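Local coordinates for PHOX (Pseudomonas fluorescens, PDB 4ALF), which probably hydrolyses phosphate monoesters as a calcium-binding alkaline phosphatase built on a beta-propeller fold, at residues K80-M85 with E123-N128; N473-P478 with I491-D496. All coordinates share one frame; numbering follows the deposited sequence. Where two conformers were deposited one is given.

Contact 1: residues K80-M85 with E123-N128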
ATOM      1  N   LYS A  80       4.054  14.920  23.975  1.00  7.93           N
ATOM      2  CA  LYS A  80       3.294  15.379  22.815  0.50  8.42           C
ATOM      3  C   LYS A  80       4.164  15.926  21.684  1.00  8.23           C
ATOM      4  O   LYS A  80       3.678  16.073  20.566  1.00  9.27           O
ATOM      5  CB  LYS A  80       2.252  16.425  23.221  0.50  9.22           C
ATOM      6  CG  LYS A  80       2.834  17.767  23.645  0.50 10.27           C
ATOM      7  CD  LYS A  80       1.757  18.769  24.038  0.50 13.00           C
ATOM      8  CE  LYS A  80       2.357  20.092  24.479  0.50 16.78           C
ATOM      9  NZ  LYS A  80       3.380  20.621  23.536  0.50 20.23           N
ATOM     10  N   ASN A  81       5.427  16.237  21.972  1.00  7.51           N
ATOM     11  CA  ASN A  81       6.330  16.796  20.942  1.00  7.97           C
ATOM     12  C   ASN A  81       7.276  15.757  20.353  1.00  7.42           C
ATOM     13  O   ASN A  81       8.216  16.133  19.664  1.00  7.80           O
ATOM     14  CB  ASN A  81       7.100  18.002  21.493  1.00  9.21           C
ATOM     15  CG  ASN A  81       6.226  19.215  21.672  1.00 12.42           C
ATOM     16  OD1 ASN A  81       5.244  19.404  20.971  1.00 11.96           O
ATOM     17  ND2 ASN A  81       6.601  20.067  22.602  1.00 16.97           N
ATOM     18  N   ARG A  82       6.990  14.470  20.566  1.00  7.22           N
ATOM     19  CA  ARG A  82       7.736  13.369  19.939  0.50  6.72           C
ATOM     20  C   ARG A  82       6.764  12.390  19.300  1.00  6.77           C
ATOM     21  O   ARG A  82       5.644  12.208  19.773  1.00  8.13           O
ATOM     22  CB  ARG A  82       8.567  12.578  20.958  0.50  6.15           C
ATOM     23  CG  ARG A  82       9.603  13.367  21.736  0.50  6.30           C
ATOM     24  CD  ARG A  82      10.255  12.498  22.809  0.50  7.16           C
ATOM     25  NE  ARG A  82      11.234  11.576  22.223  0.50  6.21           N
ATOM     26  CZ  ARG A  82      11.879  10.606  22.868  0.50  6.12           C
ATOM     27  NH1 ARG A  82      11.639  10.381  24.150  0.50  7.05           N
ATOM     28  NH2 ARG A  82      12.743   9.831  22.228  0.50  5.73           N
ATOM     29  N   ALA A  83       7.209  11.719  18.239  1.00  6.10           N
ATOM     30  CA  ALA A  83       6.418  10.662  17.621  1.00  6.42           C
ATOM     31  C   ALA A  83       7.355   9.751  16.853  1.00  5.72           C
ATOM     32  O   ALA A  83       8.480  10.155  16.526  1.00  6.09           O
ATOM     33  CB  ALA A  83       5.379  11.237  16.682  1.00  6.62           C
ATOM     34  N   LEU A  84       6.916   8.533  16.558  1.00  5.75           N
ATOM     35  CA  LEU A  84       7.637   7.681  15.630  1.00  6.04           C
ATOM     36  C   LEU A  84       6.817   7.547  14.356  1.00  6.42           C
ATOM     37  O   LEU A  84       5.577   7.553  14.386  1.00  7.42           O
ATOM     38  CB  LEU A  84       7.913   6.282  16.196  1.00  7.01           C
ATOM     39  CG  LEU A  84       8.710   6.160  17.483  1.00  7.22           C
ATOM     40  CD1 LEU A  84       8.935   4.704  17.840  1.00  9.33           C
ATOM     41  CD2 LEU A  84      10.050   6.881  17.407  1.00  8.11           C
ATOM     42  N   MET A  85       7.500   7.426  13.234  1.00  5.77           N
ATOM     43  CA  MET A  85       6.850   7.086  11.989  1.00  5.20           C
ATOM     44  C   MET A  85       7.490   5.840  11.417  1.00  5.40           C
ATOM     45  O   MET A  85       8.714   5.702  11.433  1.00  5.89           O
ATOM     46  CB  MET A  85       6.926   8.237  11.003  1.00  6.51           C
ATOM     47  CG  MET A  85       6.212   9.495  11.468  1.00  7.14           C
ATOM     48  SD  MET A  85       6.374  10.891  10.358  1.00  9.42           S
ATOM     49  CE  MET A  85       5.342  10.383   8.989  1.00 10.02           C
ATOM     50  N   GLU A 123      12.237   8.714  14.283  1.00  5.44           N
ATOM     51  CA  GLU A 123      11.673   9.633  15.253  1.00  5.68           C
ATOM     52  C   GLU A 123      11.543  11.024  14.644  1.00  5.67           C
ATOM     53  O   GLU A 123      12.447  11.478  13.890  1.00  6.13           O
ATOM     54  CB  GLU A 123      12.536   9.702  16.513  1.00  6.64           C
ATOM     55  CG  GLU A 123      11.984  10.693  17.548  1.00  8.36           C
ATOM     56  CD  GLU A 123      12.731  10.760  18.866  1.00  9.69           C
ATOM     57  OE1 GLU A 123      13.530   9.854  19.174  1.00  9.42           O
ATOM     58  OE2 GLU A 123      12.471  11.733  19.590  1.00 14.04           O
ATOM     59  N   VAL A 124      10.418  11.678  14.948  1.00  6.06           N
ATOM     60  CA  VAL A 124      10.195  13.072  14.636  1.00  5.70           C
ATOM     61  C   VAL A 124       9.892  13.837  15.926  1.00  5.84           C
ATOM     62  O   VAL A 124       9.348  13.280  16.905  1.00  6.63           O
ATOM     63  CB  VAL A 124       9.074  13.279  13.573  1.00  6.33           C
ATOM     64  CG1 VAL A 124       9.462  12.668  12.230  1.00  6.92           C
ATOM     65  CG2 VAL A 124       7.732  12.691  14.026  1.00  6.81           C
ATOM     66  N   GLN A 125      10.288  15.094  15.941  1.00  7.13           N
ATOM     67  CA  GLN A 125      10.076  15.949  17.101  1.00  7.68           C
ATOM     68  C   GLN A 125       9.594  17.326  16.655  1.00  8.65           C
ATOM     69  O   GLN A 125       9.969  17.813  15.594  1.00  9.45           O
ATOM     70  CB  GLN A 125      11.372  16.124  17.886  1.00 10.33           C
ATOM     71  CG  GLN A 125      11.701  15.003  18.838  1.00 13.22           C
ATOM     72  CD  GLN A 125      13.002  15.263  19.594  1.00 16.57           C
ATOM     73  OE1 GLN A 125      13.526  16.388  19.584  1.00 19.41           O
ATOM     74  NE2 GLN A 125      13.538  14.224  20.247  1.00 15.94           N
ATOM     75  N   ARG A 126       8.827  17.988  17.501  1.00 10.03           N
ATOM     76  CA  ARG A 126       8.165  19.195  17.071  1.00 14.94           C
ATOM     77  C   ARG A 126       8.887  20.429  17.567  1.00 20.71           C
ATOM     78  O   ARG A 126       9.018  21.369  16.800  1.00 24.80           O
ATOM     79  CB  ARG A 126       6.694  19.175  17.432  1.00 16.38           C
ATOM     80  CG  ARG A 126       5.980  20.405  16.951  1.00 18.74           C
ATOM     81  CD  ARG A 126       4.509  20.228  17.036  1.00 17.12           C
ATOM     82  NE  ARG A 126       4.106  19.560  18.258  1.00 16.75           N
ATOM     83  CZ  ARG A 126       2.861  19.175  18.475  1.00 17.27           C
ATOM     84  NH1 ARG A 126       1.926  19.417  17.567  1.00 18.79           N
ATOM     85  NH2 ARG A 126       2.545  18.548  19.600  1.00 16.94           N
ATOM     86  N   LYS A 127       9.411  20.450  18.793  1.00 23.48           N
ATOM     87  CA  LYS A 127      10.286  21.592  19.228  1.00 33.63           C
ATOM     88  C   LYS A 127       9.611  22.991  19.269  1.00 37.28           C
ATOM     89  O   LYS A 127       9.741  23.729  20.256  1.00 42.46           O
ATOM     90  CB  LYS A 127      11.552  21.683  18.340  1.00 38.05           C
ATOM     91  CG  LYS A 127      12.852  21.188  18.966  1.00 45.04           C
ATOM     92  CD  LYS A 127      12.781  19.726  19.391  1.00 50.43           C
ATOM     93  CE  LYS A 127      12.532  19.579  20.890  1.00 55.27           C
ATOM     94  NZ  LYS A 127      11.979  18.246  21.265  1.00 52.60           N
ATOM     95  N   ASN A 128       8.930  23.348  18.177  1.00 40.34           N
ATOM     96  CA  ASN A 128       8.211  24.623  18.028  1.00 35.35           C
ATOM     97  C   ASN A 128       6.760  24.320  17.602  1.00 36.50           C
ATOM     98  O   ASN A 128       5.961  23.884  18.439  1.00 47.81           O
ATOM     99  CB  ASN A 128       8.952  25.528  17.029  1.00 29.11           C
ATOM    100  CG  ASN A 128       9.495  24.763  15.842  1.00 30.79           C
ATOM    101  OD1 ASN A 128       8.995  23.682  15.516  1.00 31.87           O
ATOM    102  ND2 ASN A 128      10.527  25.303  15.183  1.00 41.60           N
TER

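Contact 2: residues N473-P478 with I491-D496. With CA (calcium ion), chain E; CA (calcium ion), chain F.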
ATOM      1  N   ASN A 473     -12.591  18.937 -10.602  1.00 11.58           N
ATOM      2  CA  ASN A 473     -12.016  18.044  -9.593  1.00 10.22           C
ATOM      3  C   ASN A 473     -11.539  16.709 -10.128  1.00  8.64           C
ATOM      4  O   ASN A 473     -11.113  15.864  -9.354  1.00  9.51           O
ATOM      5  CB  ASN A 473     -12.985  17.813  -8.440  1.00 10.19           C
ATOM      6  CG  ASN A 473     -14.182  16.957  -8.837  1.00  9.64           C
ATOM      7  OD1 ASN A 473     -14.253  16.455  -9.964  1.00 10.41           O
ATOM      8  ND2 ASN A 473     -15.103  16.754  -7.899  1.00  9.82           N
ATOM      9  N   MET A 474     -11.590  16.513 -11.435  1.00  8.15           N
ATOM     10  CA  MET A 474     -11.355  15.183 -11.975  1.00  7.78           C
ATOM     11  C   MET A 474      -9.915  14.665 -11.800  1.00  7.47           C
ATOM     12  O   MET A 474      -8.930  15.424 -11.830  1.00  8.01           O
ATOM     13  CB  MET A 474     -11.745  15.122 -13.455  1.00  8.20           C
ATOM     14  CG  MET A 474     -11.001  16.107 -14.339  1.00  8.59           C
ATOM     15  SD  MET A 474     -11.543  15.931 -16.050  1.00 10.30           S
ATOM     16  CE  MET A 474     -10.578  17.237 -16.768  1.00 10.21           C
ATOM     17  N   PHE A 475      -9.802  13.348 -11.682  1.00  7.00           N
ATOM     18  CA  PHE A 475      -8.561  12.639 -11.401  1.00  6.81           C
ATOM     19  C   PHE A 475      -8.651  11.228 -12.003  1.00  6.63           C
ATOM     20  O   PHE A 475      -9.738  10.803 -12.451  1.00  7.21           O
ATOM     21  CB  PHE A 475      -8.334  12.576  -9.893  1.00  6.96           C
ATOM     22  CG  PHE A 475      -9.437  11.889  -9.151  1.00  6.89           C
ATOM     23  CD1 PHE A 475     -10.537  12.594  -8.689  1.00  7.03           C
ATOM     24  CD2 PHE A 475      -9.355  10.519  -8.888  1.00  6.83           C
ATOM     25  CE1 PHE A 475     -11.554  11.940  -8.003  1.00  7.93           C
ATOM     26  CE2 PHE A 475     -10.353   9.875  -8.204  1.00  7.74           C
ATOM     27  CZ  PHE A 475     -11.447  10.578  -7.756  1.00  8.34           C
ATOM     28  N   ASN A 476      -7.558  10.475 -11.988  1.00  7.12           N
ATOM     29  CA  ASN A 476      -7.623   9.076 -12.413  1.00  6.80           C
ATOM     30  C   ASN A 476      -6.775   8.207 -11.520  1.00  6.98           C
ATOM     31  O   ASN A 476      -5.791   8.655 -10.917  1.00  6.87           O
ATOM     32  CB  ASN A 476      -7.242   8.901 -13.879  1.00  7.54           C
ATOM     33  CG  ASN A 476      -5.740   8.957 -14.119  1.00  7.62           C
ATOM     34  OD1 ASN A 476      -5.069   7.916 -14.184  1.00  8.29           O
ATOM     35  ND2 ASN A 476      -5.191  10.179 -14.291  1.00  8.39           N
ATOM     36  N   SER A 477      -7.168   6.946 -11.417  1.00  6.39           N
ATOM     37  CA  SER A 477      -6.395   5.934 -10.699  1.00  5.73           C
ATOM     38  C   SER A 477      -6.214   6.276  -9.232  1.00  5.90           C
ATOM     39  O   SER A 477      -5.080   6.321  -8.741  1.00  5.83           O
ATOM     40  CB  SER A 477      -5.047   5.669 -11.385  1.00  5.89           C
ATOM     41  OG  SER A 477      -5.221   5.303 -12.761  1.00  7.70           O
ATOM     42  N   PRO A 478      -7.302   6.480  -8.493  1.00  5.69           N
ATOM     43  CA  PRO A 478      -7.179   6.614  -7.049  1.00  5.88           C
ATOM     44  C   PRO A 478      -6.523   5.340  -6.500  1.00  5.43           C
ATOM     45  O   PRO A 478      -6.751   4.245  -7.036  1.00  5.85           O
ATOM     46  CB  PRO A 478      -8.633   6.743  -6.608  1.00  6.44           C
ATOM     47  CG  PRO A 478      -9.413   5.951  -7.620  1.00  6.06           C
ATOM     48  CD  PRO A 478      -8.687   6.201  -8.913  1.00  6.08           C
ATOM     49  N   ILE A 491      -7.919  11.214  -0.646  1.00  6.05           N
ATOM     50  CA  ILE A 491      -7.793  10.321  -1.791  1.00  6.02           C
ATOM     51  C   ILE A 491      -6.476  10.696  -2.490  1.00  5.14           C
ATOM     52  O   ILE A 491      -6.283  11.862  -2.898  1.00  6.10           O
ATOM     53  CB  ILE A 491      -8.983  10.547  -2.756  1.00  6.44           C
ATOM     54  CG1 ILE A 491     -10.341  10.235  -2.097  1.00  7.38           C
ATOM     55  CG2 ILE A 491      -8.802   9.701  -4.001  1.00  7.32           C
ATOM     56  CD1 ILE A 491     -11.528  10.824  -2.843  1.00  7.87           C
ATOM     57  N   LEU A 492      -5.609   9.728  -2.695  1.00  5.12           N
ATOM     58  CA  LEU A 492      -4.298   9.949  -3.283  1.00  4.96           C
ATOM     59  C   LEU A 492      -4.223   9.229  -4.617  1.00  5.60           C
ATOM     60  O   LEU A 492      -4.753   8.114  -4.740  1.00  7.92           O
ATOM     61  CB  LEU A 492      -3.233   9.394  -2.346  1.00  5.92           C
ATOM     62  CG  LEU A 492      -3.008  10.134  -1.023  1.00  7.21           C
ATOM     63  CD1 LEU A 492      -4.159  10.010  -0.049  1.00  7.70           C
ATOM     64  CD2 LEU A 492      -1.753   9.598  -0.343  1.00  7.20           C
ATOM     65  N   THR A 493      -3.608   9.832  -5.630  1.00  5.33           N
ATOM     66  CA  THR A 493      -3.655   9.219  -6.948  1.00  6.08           C
ATOM     67  C   THR A 493      -2.317   8.688  -7.454  1.00  5.56           C
ATOM     68  O   THR A 493      -1.234   9.240  -7.218  1.00  5.70           O
ATOM     69  CB  THR A 493      -4.318  10.123  -8.034  1.00  6.69           C
ATOM     70  OG1 THR A 493      -3.416  11.148  -8.512  1.00  7.59           O
ATOM     71  CG2 THR A 493      -5.563  10.786  -7.478  1.00  6.81           C
ATOM     72  N   ASP A 494      -2.404   7.634  -8.250  1.00  6.09           N
ATOM     73  CA  ASP A 494      -1.282   6.991  -8.913  1.00  6.09           C
ATOM     74  C   ASP A 494      -1.721   6.630 -10.322  1.00  6.54           C
ATOM     75  O   ASP A 494      -1.887   5.468 -10.670  1.00  7.78           O
ATOM     76  CB  ASP A 494      -0.858   5.716  -8.183  1.00  6.54           C
ATOM     77  CG  ASP A 494       0.205   4.944  -8.915  1.00  7.38           C
ATOM     78  OD1 ASP A 494       0.954   5.547  -9.709  1.00  8.70           O
ATOM     79  OD2 ASP A 494       0.326   3.704  -8.736  1.00  6.65           O
ATOM     80  N   GLY A 495      -1.906   7.644 -11.149  1.00  6.00           N
ATOM     81  CA  GLY A 495      -2.455   7.455 -12.467  1.00  6.92           C
ATOM     82  C   GLY A 495      -1.569   8.019 -13.535  1.00  7.91           C
ATOM     83  O   GLY A 495      -0.418   8.389 -13.326  1.00  9.40           O
ATOM     84  N   ASP A 496      -2.159   8.096 -14.705  1.00  7.72           N
ATOM     85  CA  ASP A 496      -1.513   8.641 -15.883  1.00  8.72           C
ATOM     86  C   ASP A 496      -1.392  10.166 -15.694  1.00  9.29           C
ATOM     87  O   ASP A 496      -2.381  10.842 -15.386  1.00 11.94           O
ATOM     88  CB  ASP A 496      -2.346   8.284 -17.099  1.00  9.74           C
ATOM     89  CG  ASP A 496      -1.656   8.646 -18.388  1.00 12.35           C
ATOM     90  OD1 ASP A 496      -1.396   9.851 -18.566  1.00 15.76           O
ATOM     91  OD2 ASP A 496      -1.415   7.739 -19.214  1.00 15.71           O
TER
HETATM   92 CA    CA E1591      -1.281   2.034  -7.946  1.00  6.55          CA
HETATM   93 CA    CA F1592       2.529   2.858  -8.278  0.99  7.20          CA
HETATM   94  O   HOH W   1      -5.160  11.872 -11.030  1.00 11.08           O
HETATM   95  O   HOH W   2      -2.762   3.107  -9.396  1.00  7.64           O
HETATM   96  O   HOH W   3       2.449   3.369 -10.734  1.00 13.67           O
HETATM   97  O   HOH W   4      -0.319   1.098 -10.075  1.00  9.42           O
HETATM   98  O   HOH W   5       4.738   2.235  -9.302  1.00 12.12           O
HETATM   99  O   HOH W   6       3.954   2.535  -6.410  1.00  6.21           O

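Contact 1: residues K80-M85 with E123-N128
Ala-83 and Val-124 form a hydrogen-bonded antiparallel pair, with Val-124 N 2.9 Å from Ala-83 O and Ala-83 N 3.0 Å from Val-124 O, flanked by the non-hydrogen-bonded pairs Arg-82/Gln-125 and Leu-84/Glu-123; the two short strand axes run at 147°. On the face carrying Arg-82 and Glu-123, the arginine grips the carboxylate side-on: NE of Arg-82 gives to OE2 of Glu-123 at 2.9 Å, and NH2 to OE1 at 3.2 Å. Both oxygens lie near the guanidinium plane, but the carboxylate is turned 40° against it and is met from above its own plane. Gln-125 NE2 approaches Glu-123 OE2 at 2.8 Å from the opposite face and Ser-137 OG bonds OE1, so the carboxylate probably has little freedom to turn. With CG opposite the backbone N (chi1 179°), the extended glutamate chain carries its carboxylate over to Arg-82. On the other face, Val-124 CG2 rests 3.8 Å from Ala-83 CB, and its CG1 meets Met-85 SD at 4.0 Å. Beyond the paired strands, Arg-126 N still bonds to Asn-81 O at 2.9 Å, and Asn-81 OD1 accepts from NE and NH2 of Arg-126, the amide and guanidinium planes nearly perpendicular; NH1 of Arg-126 forms a salt bridge with Asp-541. Strands 82-89 and 118-125 are the two inner strands of a four-stranded antiparallel sheet, consistent with a beta-propeller blade.

Contact 2: residues N473-P478 with I491-D496
Pro-478 and Thr-493 pair at the open end of a beta hairpin, strands 478-483 and 489-493, in a four-stranded antiparallel sheet consistent with a propeller blade. Here Asp-494 N gives a nearly straight bond (175°) to Ser-477 O at 3.0 Å. The packing is tight where the chains leave the sheet: Ser-477 CB lies 3.3 Å from Gly-495 CA, a close fit at a residue with no side chain. The Asn-476 amide spans this point, its CG set between the backbone N and carbonyl carbon (chi1 78°), which carries the amide across to the Asp-496 backbone. OD1 of Asn-476 accepts Asp-496 N at 3.0 Å on an in-plane lone pair and also takes the Ser-477 hydroxyl, while ND2 returns a bond to Asp-496 O at 3.1 Å. A leucine in place of Asn-476 would probably leave the backbone N and O of Asp-496 without these mates and take one partner from the Ser-477 hydroxyl. Apolar contacts are looser: Pro-478 CB sits 3.9 Å from Ile-491 CG2, and the Phe-475 ring lies obliquely by Thr-493 CG2. The watery side belongs to Asp-494, whose carboxylate points into a calcium cluster shared with Glu-387, Asp-479 and Glu-532. There water 2 binds one calcium and donates to Asp-494 O, and Asp-494 OD2 bridges two calcium ions, at 2.5 Å from that of chain E and 2.4 Å from that of chain F.

Contact 1 pairs two neighbouring strands of a four-stranded antiparallel sheet, whereas contact 2 sets a loop and the first residue of a strand against the end of the next strand, in a different sheet; their centres lie about 31 Å apart. Contact 1 is peripheral and partly buried, remote from the annotated metal sites; contact 2 is buried, nearer the middle of the chain and beside the calcium cluster. In contact 1, one sheet face carries an ion pair and the other apolar groups. In contact 2 an asparagine amide, a serine hydroxyl and main-chain groups shape the turn away from the sheet, while the carboxylate of Asp-494 binds calcium, where that of Glu-123 in contact 1 pairs with an arginine.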